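Side-chain contacts in protein of unknown function with a Fic domain (Bacteroides thetaiotaomicron VPI-5482, PDB 3CUC), which is of unknown function but carries a Fic/DOC-family domain within a single, mainly helical chain: residues K226-Y229 with L230-H234; D254-P257 with F258-L262. One frame throughout, in Å; residues are numbered along the deposited sequence.

How the contacts relate
Both contacts lie at the start of a helix and span its first turns. Contact 1 opens helix 226-240, and contact 2 runs into the first turns of helix 256-277. They come in series along the chain, with the short helix 244-248 between them. Their centres lie about 11 Å apart, on the same side of the chain's centre, and the two contacts touch directly. I232 CG2 packs on the backbone at P257 and F258, with 3.4 Å to P257 O. N228 and Y229 both meet the ring of Y261. The two helix starts therefore pack on each other, and H186 of helix 178-192 meets side chains from both.

Contact 1. Residues K226-Y229 with L230-H234; sequences KSNY and LNILH
L230 meets K226 one turn back in helix 226-240, whose first turns are joined here by i to i+4 backbone bonds. Its N-H gives a nearly straight bond to K226 O, 2.9 Å long with an angle of 172° at the hydrogen. The side chain folds back over the same carbonyl. CG lies anti to its own carbonyl carbon (chi1 -77°), which keeps L230 CG near that oxygen, 3.6 Å from K226 O. The extended K226 chain passes beside L230, and its CE approaches the branch CD1. Its NZ goes on to the carbonyl of L43.

N231 binds the carbonyl of S227 through its N-H, at 2.8 Å from N to O. Its CB rests against that oxygen, while the amide turns away from the first turn. I232 repeats the step on N228. Its N lies 2.9 Å from N228 O, and its CG1 comes alongside the same oxygen. N228 turns ND2 to D225, a weak bond just before this turn.

L233 carries the main side-chain contact. It lies side by side with Y229, both pointing the same way, and its CD1 reaches Y229 CE1 at 3.8 Å. The branch meets the ring obliquely. The backbone bond of the same pair, from L233 N to Y229 O, is weak at 3.3 Å.

F258 of helix 256-277 packs on both Y229 and L233. The hydroxyl of Y229 is hydrogen-bonded to H186 and R204. This buried tyrosine thus joins apolar packing along its ring to a polar end gripped by two side chains, which would limit its movement.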
loop_
_atom_site.group_PDB
_atom_site.type_symbol
_atom_site.label_atom_id
_atom_site.label_comp_id
_atom_site.label_asym_id
_atom_site.label_seq_id
_atom_site.Cartn_x
_atom_site.Cartn_y
_atom_site.Cartn_z
ATOM N N LYS A 226 8.506 9.339 6.588
ATOM C CA LYS A 226 8.793 7.941 6.948
ATOM C C LYS A 226 8.841 7.688 8.445
ATOM O O LYS A 226 8.290 6.701 8.930
ATOM C CB LYS A 226 10.122 7.481 6.329
ATOM C CG LYS A 226 10.533 6.039 6.682
ATOM C CD LYS A 226 11.709 5.554 5.824
ATOM C CE LYS A 226 12.075 4.109 6.146
ATOM N NZ LYS A 226 13.280 3.644 5.406
ATOM N N SER A 227 9.520 8.562 9.176
ATOM C CA SER A 227 9.677 8.367 10.612
ATOM C C SER A 227 8.322 8.468 11.314
ATOM O O SER A 227 8.030 7.698 12.222
ATOM C CB SER A 227 10.669 9.374 11.191
ATOM O OG SER A 227 10.134 10.682 11.135
ATOM N N ASN A 228 7.497 9.411 10.872
ATOM C CA ASN A 228 6.149 9.570 11.405
ATOM C C ASN A 228 5.290 8.325 11.149
ATOM O O ASN A 228 4.559 7.858 12.019
ATOM C CB ASN A 228 5.490 10.785 10.762
ATOM C CG ASN A 228 4.260 11.224 11.497
ATOM O OD1 ASN A 228 4.345 11.668 12.636
ATOM N ND2 ASN A 228 3.100 11.109 10.851
ATOM N N TYR A 229 5.393 7.811 9.928
ATOM C CA TYR A 229 4.709 6.595 9.488
ATOM C C TYR A 229 5.117 5.398 10.356
ATOM O O TYR A 229 4.264 4.685 10.888
ATOM C CB TYR A 229 5.056 6.388 8.004
ATOM C CG TYR A 229 4.632 5.102 7.333
ATOM C CD1 TYR A 229 3.377 4.544 7.550
ATOM C CD2 TYR A 229 5.477 4.480 6.412
ATOM C CE1 TYR A 229 2.990 3.375 6.897
ATOM C CE2 TYR A 229 5.104 3.319 5.760
ATOM C CZ TYR A 229 3.856 2.774 6.008
ATOM O OH TYR A 229 3.459 1.628 5.372
ATOM N N LEU A 230 6.423 5.207 10.519
ATOM C CA LEU A 230 6.952 4.158 11.404
ATOM C C LEU A 230 6.552 4.378 12.869
ATOM O O LEU A 230 6.259 3.420 13.590
ATOM C CB LEU A 230 8.485 4.074 11.303
ATOM C CG LEU A 230 9.067 3.369 10.070
ATOM C CD1 LEU A 230 10.594 3.463 10.080
ATOM C CD2 LEU A 230 8.610 1.918 10.009
ATOM N N ASN A 231 6.543 5.637 13.302
ATOM C CA ASN A 231 6.176 5.970 14.677
ATOM C C ASN A 231 4.737 5.551 14.969
ATOM O O ASN A 231 4.468 4.890 15.972
ATOM C CB ASN A 231 6.360 7.468 14.940
ATOM C CG ASN A 231 6.145 7.838 16.400
ATOM O OD1 ASN A 231 5.018 7.809 16.914
ATOM N ND2 ASN A 231 7.229 8.202 17.077
ATOM N N ILE A 232 3.825 5.914 14.073
ATOM C CA ILE A 232 2.404 5.618 14.256
ATOM C C ILE A 232 2.200 4.099 14.392
ATOM O O ILE A 232 1.494 3.651 15.297
ATOM C CB ILE A 232 1.540 6.218 13.111
ATOM C CG1 ILE A 232 1.687 7.751 13.052
ATOM C CG2 ILE A 232 0.079 5.830 13.283
ATOM C CD1 ILE A 232 0.715 8.515 13.921
ATOM N N LEU A 233 2.853 3.312 13.537
ATOM C CA LEU A 233 2.801 1.843 13.648
ATOM C C LEU A 233 3.519 1.306 14.907
ATOM O O LEU A 233 3.173 0.233 15.399
ATOM C CB LEU A 233 3.376 1.182 12.388
ATOM C CG LEU A 233 2.632 1.411 11.065
ATOM C CD1 LEU A 233 3.524 1.093 9.869
ATOM C CD2 LEU A 233 1.357 0.589 10.995
ATOM N N HIS A 234 4.505 2.047 15.420
ATOM C CA HIS A 234 5.206 1.676 16.666
ATOM C C HIS A 234 4.360 1.913 17.926
ATOM O O HIS A 234 4.625 1.319 18.975
ATOM C CB HIS A 234 6.536 2.436 16.795
#

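Contact 2. Residues D254-P257 with F258-L262; sequences DILP and FVNYL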
loop_
_atom_site.group_PDB
_atom_site.type_symbol
_atom_site.label_atom_id
_atom_site.label_comp_id
_atom_site.label_asym_id
_atom_site.label_seq_id
_atom_site.Cartn_x
_atom_site.Cartn_y
_atom_site.Cartn_z
ATOM N N ASP A 254 -7.211 -1.022 18.496
ATOM C CA ASP A 254 -5.764 -1.069 18.717
ATOM C C ASP A 254 -5.004 -0.163 17.744
ATOM O O ASP A 254 -4.035 0.494 18.143
ATOM C CB ASP A 254 -5.232 -2.504 18.578
ATOM C CG ASP A 254 -5.718 -3.431 19.685
ATOM O OD1 ASP A 254 -6.074 -2.940 20.777
ATOM O OD2 ASP A 254 -5.734 -4.661 19.458
ATOM N N ILE A 255 -5.450 -0.126 16.483
ATOM C CA ILE A 255 -4.715 0.575 15.420
ATOM C C ILE A 255 -5.285 1.954 15.056
ATOM O O ILE A 255 -5.003 2.485 13.975
ATOM C CB ILE A 255 -4.581 -0.300 14.130
ATOM C CG1 ILE A 255 -5.922 -0.461 13.391
ATOM C CG2 ILE A 255 -4.007 -1.667 14.479
ATOM C CD1 ILE A 255 -5.760 -0.730 11.897
ATOM N N LEU A 256 -6.048 2.543 15.971
ATOM C CA LEU A 256 -6.725 3.817 15.723
ATOM C C LEU A 256 -5.796 4.957 15.249
ATOM O O LEU A 256 -6.165 5.702 14.339
ATOM C CB LEU A 256 -7.512 4.231 16.967
ATOM C CG LEU A 256 -8.635 5.253 16.791
ATOM C CD1 LEU A 256 -9.877 4.820 17.571
ATOM C CD2 LEU A 256 -8.169 6.646 17.219
ATOM N N PRO A 257 -4.588 5.092 15.838
ATOM C CA PRO A 257 -3.679 6.135 15.326
ATOM C C PRO A 257 -3.293 5.953 13.844
ATOM O O PRO A 257 -3.109 6.944 13.129
ATOM C CB PRO A 257 -2.442 6.016 16.231
ATOM C CG PRO A 257 -2.867 5.209 17.403
ATOM C CD PRO A 257 -3.996 4.342 16.960
ATOM N N PHE A 258 -3.178 4.704 13.397
ATOM C CA PHE A 258 -2.856 4.412 12.000
ATOM C C PHE A 258 -4.072 4.590 11.098
ATOM O O PHE A 258 -3.926 4.951 9.928
ATOM C CB PHE A 258 -2.284 2.993 11.850
ATOM C CG PHE A 258 -1.863 2.649 10.441
ATOM C CD1 PHE A 258 -0.889 3.394 9.789
ATOM C CD2 PHE A 258 -2.438 1.576 9.768
ATOM C CE1 PHE A 258 -0.504 3.085 8.495
ATOM C CE2 PHE A 258 -2.054 1.260 8.470
ATOM C CZ PHE A 258 -1.087 2.016 7.833
ATOM N N VAL A 259 -5.268 4.329 11.627
ATOM C CA VAL A 259 -6.497 4.607 10.879
ATOM C C VAL A 259 -6.565 6.109 10.611
ATOM O O VAL A 259 -6.836 6.529 9.486
ATOM C CB VAL A 259 -7.781 4.137 11.614
ATOM C CG1 VAL A 259 -9.008 4.412 10.759
ATOM C CG2 VAL A 259 -7.704 2.651 11.950
ATOM N N ASN A 260 -6.289 6.910 11.640
ATOM C CA ASN A 260 -6.271 8.360 11.479
ATOM C C ASN A 260 -5.222 8.786 10.459
ATOM O O ASN A 260 -5.487 9.658 9.627
ATOM C CB ASN A 260 -6.033 9.071 12.815
ATOM C CG ASN A 260 -7.216 8.945 13.771
ATOM O OD1 ASN A 260 -8.351 8.712 13.355
ATOM N ND2 ASN A 260 -6.950 9.105 15.063
ATOM N N TYR A 261 -4.048 8.157 10.506
ATOM C CA TYR A 261 -2.972 8.492 9.577
ATOM C C TYR A 261 -3.384 8.314 8.111
ATOM O O TYR A 261 -3.194 9.210 7.294
ATOM C CB TYR A 261 -1.724 7.659 9.868
ATOM C CG TYR A 261 -0.534 8.072 9.025
ATOM C CD1 TYR A 261 -0.067 9.384 9.052
ATOM C CD2 TYR A 261 0.111 7.161 8.189
ATOM C CE1 TYR A 261 1.012 9.780 8.276
ATOM C CE2 TYR A 261 1.198 7.551 7.410
ATOM C CZ TYR A 261 1.641 8.859 7.459
ATOM O OH TYR A 261 2.708 9.244 6.687
ATOM N N LEU A 262 -3.953 7.158 7.787
ATOM C CA LEU A 262 -4.421 6.903 6.430
ATOM C C LEU A 262 -5.524 7.886 6.046
ATOM O O LEU A 262 -5.617 8.300 4.893
ATOM C CB LEU A 262 -4.913 5.456 6.272
ATOM C CG LEU A 262 -3.875 4.331 6.384
ATOM C CD1 LEU A 262 -4.482 3.010 5.927
ATOM C CD2 LEU A 262 -2.621 4.639 5.577
#
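The carbonyl oxygen of I255 takes two backbone N-H groups at the start of the helix. F258 N lies 2.9 Å from I255 O, but its bond is weak, bent to 126° at the hydrogen. V259 N lies 3.0 Å from I255 O and approaches in the carbonyl plane. V259 also sets its CG2 close to that oxygen. The same methyl touches I255 CG1 at 3.9 Å, and I255 CD1 is as near. The two side chains cross at about a right angle. I255 CG1 sits between its backbone N and carbonyl carbon (chi1 71°), which puts it within reach of the V259 methyl. The isoleucine also packs on A183, L184 and Y187 of helix 178-192.

I255 holds the N-cap position, and P257 stands in the first turn of helix 256-277. Proline suits this place, because its nitrogen has no hydrogen and a first-turn nitrogen needs no acceptor within the helix. Its carbonyl still serves the next turn, with Y261 N 3.0 Å from P257 O.

On another side of the turn, L256 and N260 pair. N260 N bonds to L256 O at 3.0 Å, nearly straight. The N260 amide lies back over the same residue, with ND2 3.5 Å from L256 CD2. This is an amide against a methyl, with no polar bond between the side chains.

F258 turns its ring away from the first turn. L262 CG lies 3.9 Å above one face, offset toward the rim, and H186 meets the ring with the planes at about 55°. The hydroxyl of Y261 is hydrogen-bonded to OD2 of D225.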